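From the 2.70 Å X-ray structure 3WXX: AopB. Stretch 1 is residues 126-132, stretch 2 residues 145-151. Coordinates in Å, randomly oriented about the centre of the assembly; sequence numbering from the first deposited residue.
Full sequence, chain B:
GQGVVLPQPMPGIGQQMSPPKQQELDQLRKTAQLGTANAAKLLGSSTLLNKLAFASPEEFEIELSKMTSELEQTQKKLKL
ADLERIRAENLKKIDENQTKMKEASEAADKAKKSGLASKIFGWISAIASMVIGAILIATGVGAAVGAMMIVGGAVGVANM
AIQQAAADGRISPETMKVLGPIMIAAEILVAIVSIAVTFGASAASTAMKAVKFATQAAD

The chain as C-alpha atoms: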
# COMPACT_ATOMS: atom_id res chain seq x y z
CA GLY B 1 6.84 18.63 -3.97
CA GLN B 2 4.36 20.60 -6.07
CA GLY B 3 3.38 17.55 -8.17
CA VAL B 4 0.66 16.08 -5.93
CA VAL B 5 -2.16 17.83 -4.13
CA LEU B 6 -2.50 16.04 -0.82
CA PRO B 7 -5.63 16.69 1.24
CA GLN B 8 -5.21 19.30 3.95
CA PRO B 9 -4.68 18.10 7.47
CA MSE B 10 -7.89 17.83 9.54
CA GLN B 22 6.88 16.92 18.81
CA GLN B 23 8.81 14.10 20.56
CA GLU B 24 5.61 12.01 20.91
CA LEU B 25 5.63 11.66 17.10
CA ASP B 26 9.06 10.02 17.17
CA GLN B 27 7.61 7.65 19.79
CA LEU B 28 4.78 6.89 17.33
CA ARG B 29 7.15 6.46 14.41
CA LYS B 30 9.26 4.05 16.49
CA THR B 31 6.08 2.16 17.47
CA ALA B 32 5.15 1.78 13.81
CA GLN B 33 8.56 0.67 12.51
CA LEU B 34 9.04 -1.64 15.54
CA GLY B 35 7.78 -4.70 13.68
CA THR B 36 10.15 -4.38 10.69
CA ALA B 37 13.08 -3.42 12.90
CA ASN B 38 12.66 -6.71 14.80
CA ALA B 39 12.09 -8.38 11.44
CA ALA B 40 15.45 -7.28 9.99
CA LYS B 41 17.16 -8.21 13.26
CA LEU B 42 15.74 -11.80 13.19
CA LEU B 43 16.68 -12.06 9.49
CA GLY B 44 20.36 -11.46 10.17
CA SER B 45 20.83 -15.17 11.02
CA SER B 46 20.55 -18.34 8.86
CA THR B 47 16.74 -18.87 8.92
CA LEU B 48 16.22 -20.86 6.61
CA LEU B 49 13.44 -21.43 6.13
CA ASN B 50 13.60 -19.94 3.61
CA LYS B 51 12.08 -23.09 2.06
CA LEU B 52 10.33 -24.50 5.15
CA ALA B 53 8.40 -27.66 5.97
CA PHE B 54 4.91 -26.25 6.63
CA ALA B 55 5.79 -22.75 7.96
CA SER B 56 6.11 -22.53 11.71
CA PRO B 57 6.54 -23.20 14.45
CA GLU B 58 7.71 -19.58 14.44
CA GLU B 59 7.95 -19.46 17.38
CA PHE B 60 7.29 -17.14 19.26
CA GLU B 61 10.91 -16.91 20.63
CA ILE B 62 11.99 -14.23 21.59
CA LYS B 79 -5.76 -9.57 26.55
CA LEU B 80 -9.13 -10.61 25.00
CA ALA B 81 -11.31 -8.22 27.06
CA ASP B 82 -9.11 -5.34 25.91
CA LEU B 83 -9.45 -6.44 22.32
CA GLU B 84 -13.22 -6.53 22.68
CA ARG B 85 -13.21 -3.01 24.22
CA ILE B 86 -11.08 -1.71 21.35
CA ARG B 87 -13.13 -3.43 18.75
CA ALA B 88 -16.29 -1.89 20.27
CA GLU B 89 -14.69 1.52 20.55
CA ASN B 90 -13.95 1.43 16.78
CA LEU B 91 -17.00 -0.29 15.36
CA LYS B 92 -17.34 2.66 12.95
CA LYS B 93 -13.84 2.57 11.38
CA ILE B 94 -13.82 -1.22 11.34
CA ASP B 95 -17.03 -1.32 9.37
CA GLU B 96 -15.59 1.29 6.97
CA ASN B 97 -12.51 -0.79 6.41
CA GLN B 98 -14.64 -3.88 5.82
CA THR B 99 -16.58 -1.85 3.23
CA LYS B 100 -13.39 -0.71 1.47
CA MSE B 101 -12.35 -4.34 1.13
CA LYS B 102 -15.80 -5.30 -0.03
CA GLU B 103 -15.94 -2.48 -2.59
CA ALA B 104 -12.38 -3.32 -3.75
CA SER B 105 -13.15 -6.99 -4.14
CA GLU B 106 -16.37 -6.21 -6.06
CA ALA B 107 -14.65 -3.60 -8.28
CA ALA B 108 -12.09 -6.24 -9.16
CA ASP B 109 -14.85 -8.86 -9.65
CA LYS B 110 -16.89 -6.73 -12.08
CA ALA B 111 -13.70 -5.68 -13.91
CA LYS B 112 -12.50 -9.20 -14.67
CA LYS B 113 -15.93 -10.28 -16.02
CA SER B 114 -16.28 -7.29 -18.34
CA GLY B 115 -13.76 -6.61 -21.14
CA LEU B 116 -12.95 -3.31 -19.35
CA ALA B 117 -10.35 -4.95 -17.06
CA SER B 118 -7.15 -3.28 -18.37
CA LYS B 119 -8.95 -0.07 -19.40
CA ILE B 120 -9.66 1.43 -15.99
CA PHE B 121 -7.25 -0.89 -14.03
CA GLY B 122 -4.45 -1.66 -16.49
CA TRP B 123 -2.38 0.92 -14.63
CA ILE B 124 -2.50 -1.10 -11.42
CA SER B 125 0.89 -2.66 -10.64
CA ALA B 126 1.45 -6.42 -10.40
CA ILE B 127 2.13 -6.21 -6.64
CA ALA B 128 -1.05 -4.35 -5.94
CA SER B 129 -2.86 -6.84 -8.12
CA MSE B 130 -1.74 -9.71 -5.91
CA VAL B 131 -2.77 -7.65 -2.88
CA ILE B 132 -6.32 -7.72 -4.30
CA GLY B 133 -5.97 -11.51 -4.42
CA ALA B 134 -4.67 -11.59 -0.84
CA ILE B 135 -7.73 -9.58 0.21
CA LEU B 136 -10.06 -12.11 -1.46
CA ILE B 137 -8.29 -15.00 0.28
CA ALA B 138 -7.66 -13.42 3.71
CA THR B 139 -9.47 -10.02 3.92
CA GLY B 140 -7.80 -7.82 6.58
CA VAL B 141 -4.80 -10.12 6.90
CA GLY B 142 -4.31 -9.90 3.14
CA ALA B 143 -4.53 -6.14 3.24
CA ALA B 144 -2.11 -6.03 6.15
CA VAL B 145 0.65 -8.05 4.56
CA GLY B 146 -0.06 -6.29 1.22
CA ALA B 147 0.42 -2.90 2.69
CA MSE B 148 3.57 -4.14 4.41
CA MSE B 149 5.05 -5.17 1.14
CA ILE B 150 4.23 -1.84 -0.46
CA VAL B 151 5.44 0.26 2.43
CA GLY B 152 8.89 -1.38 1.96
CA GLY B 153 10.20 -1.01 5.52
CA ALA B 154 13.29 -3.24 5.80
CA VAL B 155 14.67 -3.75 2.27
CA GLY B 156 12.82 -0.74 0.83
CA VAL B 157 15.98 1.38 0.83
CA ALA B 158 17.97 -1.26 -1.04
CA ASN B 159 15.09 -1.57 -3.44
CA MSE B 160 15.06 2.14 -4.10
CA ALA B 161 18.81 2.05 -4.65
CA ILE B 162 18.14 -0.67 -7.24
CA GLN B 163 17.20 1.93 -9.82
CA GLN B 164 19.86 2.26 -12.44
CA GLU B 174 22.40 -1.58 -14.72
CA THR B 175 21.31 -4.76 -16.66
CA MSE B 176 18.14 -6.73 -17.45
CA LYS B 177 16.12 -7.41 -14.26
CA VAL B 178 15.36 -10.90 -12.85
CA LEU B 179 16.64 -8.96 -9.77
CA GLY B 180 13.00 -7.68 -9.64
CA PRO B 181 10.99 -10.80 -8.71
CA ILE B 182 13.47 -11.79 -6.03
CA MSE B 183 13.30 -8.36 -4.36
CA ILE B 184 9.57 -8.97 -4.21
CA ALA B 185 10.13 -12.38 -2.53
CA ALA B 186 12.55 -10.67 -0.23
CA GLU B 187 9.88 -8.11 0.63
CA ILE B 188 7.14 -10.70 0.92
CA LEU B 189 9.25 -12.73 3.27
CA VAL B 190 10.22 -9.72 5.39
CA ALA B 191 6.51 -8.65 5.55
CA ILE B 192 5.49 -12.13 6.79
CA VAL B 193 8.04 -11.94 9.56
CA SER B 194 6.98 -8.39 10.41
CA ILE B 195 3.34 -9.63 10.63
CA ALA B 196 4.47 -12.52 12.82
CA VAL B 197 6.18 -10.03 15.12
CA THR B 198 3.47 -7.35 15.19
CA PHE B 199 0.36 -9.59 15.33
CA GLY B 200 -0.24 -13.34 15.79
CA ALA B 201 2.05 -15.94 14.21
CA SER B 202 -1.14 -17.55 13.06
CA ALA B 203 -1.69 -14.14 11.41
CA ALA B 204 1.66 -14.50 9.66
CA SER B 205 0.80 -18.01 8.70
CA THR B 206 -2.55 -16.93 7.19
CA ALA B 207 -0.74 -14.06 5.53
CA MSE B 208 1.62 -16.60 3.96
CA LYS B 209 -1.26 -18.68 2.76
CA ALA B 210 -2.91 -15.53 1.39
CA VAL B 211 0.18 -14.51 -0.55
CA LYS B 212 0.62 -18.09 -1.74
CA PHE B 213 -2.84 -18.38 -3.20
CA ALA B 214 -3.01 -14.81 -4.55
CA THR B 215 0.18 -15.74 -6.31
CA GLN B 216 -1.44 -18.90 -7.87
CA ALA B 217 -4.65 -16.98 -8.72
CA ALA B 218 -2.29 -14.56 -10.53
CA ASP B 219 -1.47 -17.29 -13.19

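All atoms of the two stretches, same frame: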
# COMPACT_ATOMS: atom_id res chain seq x y z
N ALA B 126 1.56 -4.97 -10.69
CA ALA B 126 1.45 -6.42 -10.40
C ALA B 126 1.36 -6.72 -8.90
O ALA B 126 0.60 -7.59 -8.49
CB ALA B 126 2.63 -7.14 -10.98
N ILE B 127 2.16 -6.02 -8.08
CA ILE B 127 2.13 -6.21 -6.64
C ILE B 127 0.73 -5.93 -6.16
O ILE B 127 0.10 -6.76 -5.51
CB ILE B 127 3.08 -5.24 -5.89
CG1 ILE B 127 4.54 -5.54 -6.15
CG2 ILE B 127 2.84 -5.33 -4.40
CD1 ILE B 127 4.96 -6.91 -5.66
N ALA B 128 0.23 -4.75 -6.47
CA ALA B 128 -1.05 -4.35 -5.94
C ALA B 128 -2.14 -5.34 -6.37
O ALA B 128 -3.05 -5.65 -5.62
CB ALA B 128 -1.40 -2.95 -6.40
N SER B 129 -1.99 -5.83 -7.57
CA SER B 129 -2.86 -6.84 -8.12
C SER B 129 -2.91 -8.13 -7.29
O SER B 129 -3.99 -8.65 -7.03
CB SER B 129 -2.36 -7.15 -9.51
OG SER B 129 -3.40 -7.76 -10.22
N MSE B 130 -1.75 -8.60 -6.83
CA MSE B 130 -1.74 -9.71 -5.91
C MSE B 130 -2.41 -9.33 -4.62
O MSE B 130 -3.13 -10.16 -4.01
CB MSE B 130 -0.35 -10.18 -5.55
CG MSE B 130 -0.34 -10.85 -4.15
SE MSE B 130 1.51 -10.84 -3.57
CE MSE B 130 2.57 -11.03 -5.28
N VAL B 131 -2.15 -8.11 -4.13
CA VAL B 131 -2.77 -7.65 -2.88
C VAL B 131 -4.30 -7.75 -2.98
O VAL B 131 -4.96 -8.15 -2.03
CB VAL B 131 -2.30 -6.23 -2.50
CG1 VAL B 131 -2.94 -5.77 -1.21
CG2 VAL B 131 -0.78 -6.20 -2.33
N ILE B 132 -4.88 -7.47 -4.14
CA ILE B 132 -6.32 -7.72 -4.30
C ILE B 132 -6.66 -9.18 -4.07
O ILE B 132 -7.57 -9.50 -3.34
CB ILE B 132 -6.84 -7.30 -5.68
CG1 ILE B 132 -7.06 -5.79 -5.70
CG2 ILE B 132 -8.17 -7.97 -5.98
CD1 ILE B 132 -7.05 -5.24 -7.10
N VAL B 145 -0.61 -7.66 5.15
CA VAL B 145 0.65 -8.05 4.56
C VAL B 145 0.89 -7.29 3.25
O VAL B 145 2.05 -7.01 2.88
CB VAL B 145 0.76 -9.58 4.34
CG1 VAL B 145 -0.22 -10.03 3.26
CG2 VAL B 145 2.18 -9.99 4.00
N GLY B 146 -0.19 -7.01 2.51
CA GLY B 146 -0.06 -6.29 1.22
C GLY B 146 0.46 -4.91 1.43
O GLY B 146 1.37 -4.45 0.73
N ALA B 147 -0.06 -4.24 2.42
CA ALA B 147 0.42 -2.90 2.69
C ALA B 147 1.87 -2.93 3.17
O ALA B 147 2.65 -2.06 2.81
CB ALA B 147 -0.47 -2.21 3.71
N MSE B 148 2.20 -3.93 3.98
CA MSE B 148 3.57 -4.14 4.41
C MSE B 148 4.50 -4.26 3.24
O MSE B 148 5.48 -3.55 3.17
CB MSE B 148 3.73 -5.42 5.21
CG MSE B 148 3.00 -5.39 6.56
SE MSE B 148 4.08 -4.44 7.85
CE MSE B 148 3.14 -5.32 9.31
N MSE B 149 4.20 -5.11 2.29
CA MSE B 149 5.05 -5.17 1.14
C MSE B 149 5.26 -3.85 0.43
O MSE B 149 6.38 -3.53 -0.03
CB MSE B 149 4.42 -6.09 0.15
CG MSE B 149 4.51 -7.49 0.69
SE MSE B 149 3.45 -8.59 -0.52
CE MSE B 149 4.23 -7.91 -2.20
N ILE B 150 4.17 -3.07 0.30
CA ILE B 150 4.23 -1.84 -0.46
C ILE B 150 4.93 -0.75 0.30
O ILE B 150 5.72 -0.01 -0.27
CB ILE B 150 2.83 -1.41 -0.87
CG1 ILE B 150 2.36 -2.31 -2.01
CG2 ILE B 150 2.83 0.06 -1.27
CD1 ILE B 150 0.92 -2.07 -2.41
N VAL B 151 4.67 -0.67 1.60
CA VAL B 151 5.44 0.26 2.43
C VAL B 151 6.96 0.06 2.32
O VAL B 151 7.68 1.05 2.32
CB VAL B 151 4.99 0.23 3.90
CG1 VAL B 151 6.05 0.79 4.81
CG2 VAL B 151 3.74 1.06 4.04

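Two helices run nearly antiparallel here, their directions 167° apart and their axes 9.6 Å apart at closest approach. No hydrogen bond crosses between them. Backbone bonds run within each helix, as in Val131 N to Ile127 O at 3.0 Å and Ile150 N to Gly146 O at 3.2 Å, and the contacts between the helices are apolar, burying 261 Å² in all.

The tightest fit is a bump in a hollow. Val131 points toward the partner helix, and Gly146 lies across from it with no side chain, leaving its backbone open. The CG2 methyl of Val131 rests 3.6 Å from Gly146 CA, and the two CA atoms come within 5.1 Å. Glycine suits this place because there is no room for more: an ideal CB on Gly146 would lie only 2.3 Å from Val131 CG1, a clash. Valine, branched at CB, presents a short, broad knob to this bare stretch of backbone.

One turn along, at Ile127 and Ile150, the CA atoms stand 7.9 Å apart, and larger side chains fill the wider space. Ile127 points toward the other helix; its CG2 touches both Met149 CE at 3.7 Å and Ile150 CG1 at 3.9 Å, a single methyl meeting two neighbours. Ile150 leaves its helix sideways, but with chi1 m and chi2 t its end comes nearer, bringing CD1 to 4.5 Å from Val131 CG2 and linking the wide part of the contact to the narrow one.

Met149, a selenomethionine, has the most area covered by the opposite stretch, 64 Å². The unbranched chain of Met149, in m, t, p, carries its CE across to Ile127 and to 4.2 Å from SE of Met130, also selenomethionine. Where the backbones close in, glycine faces a short branched valine; where they part, the longer isoleucine and selenomethionine chains fill the gap.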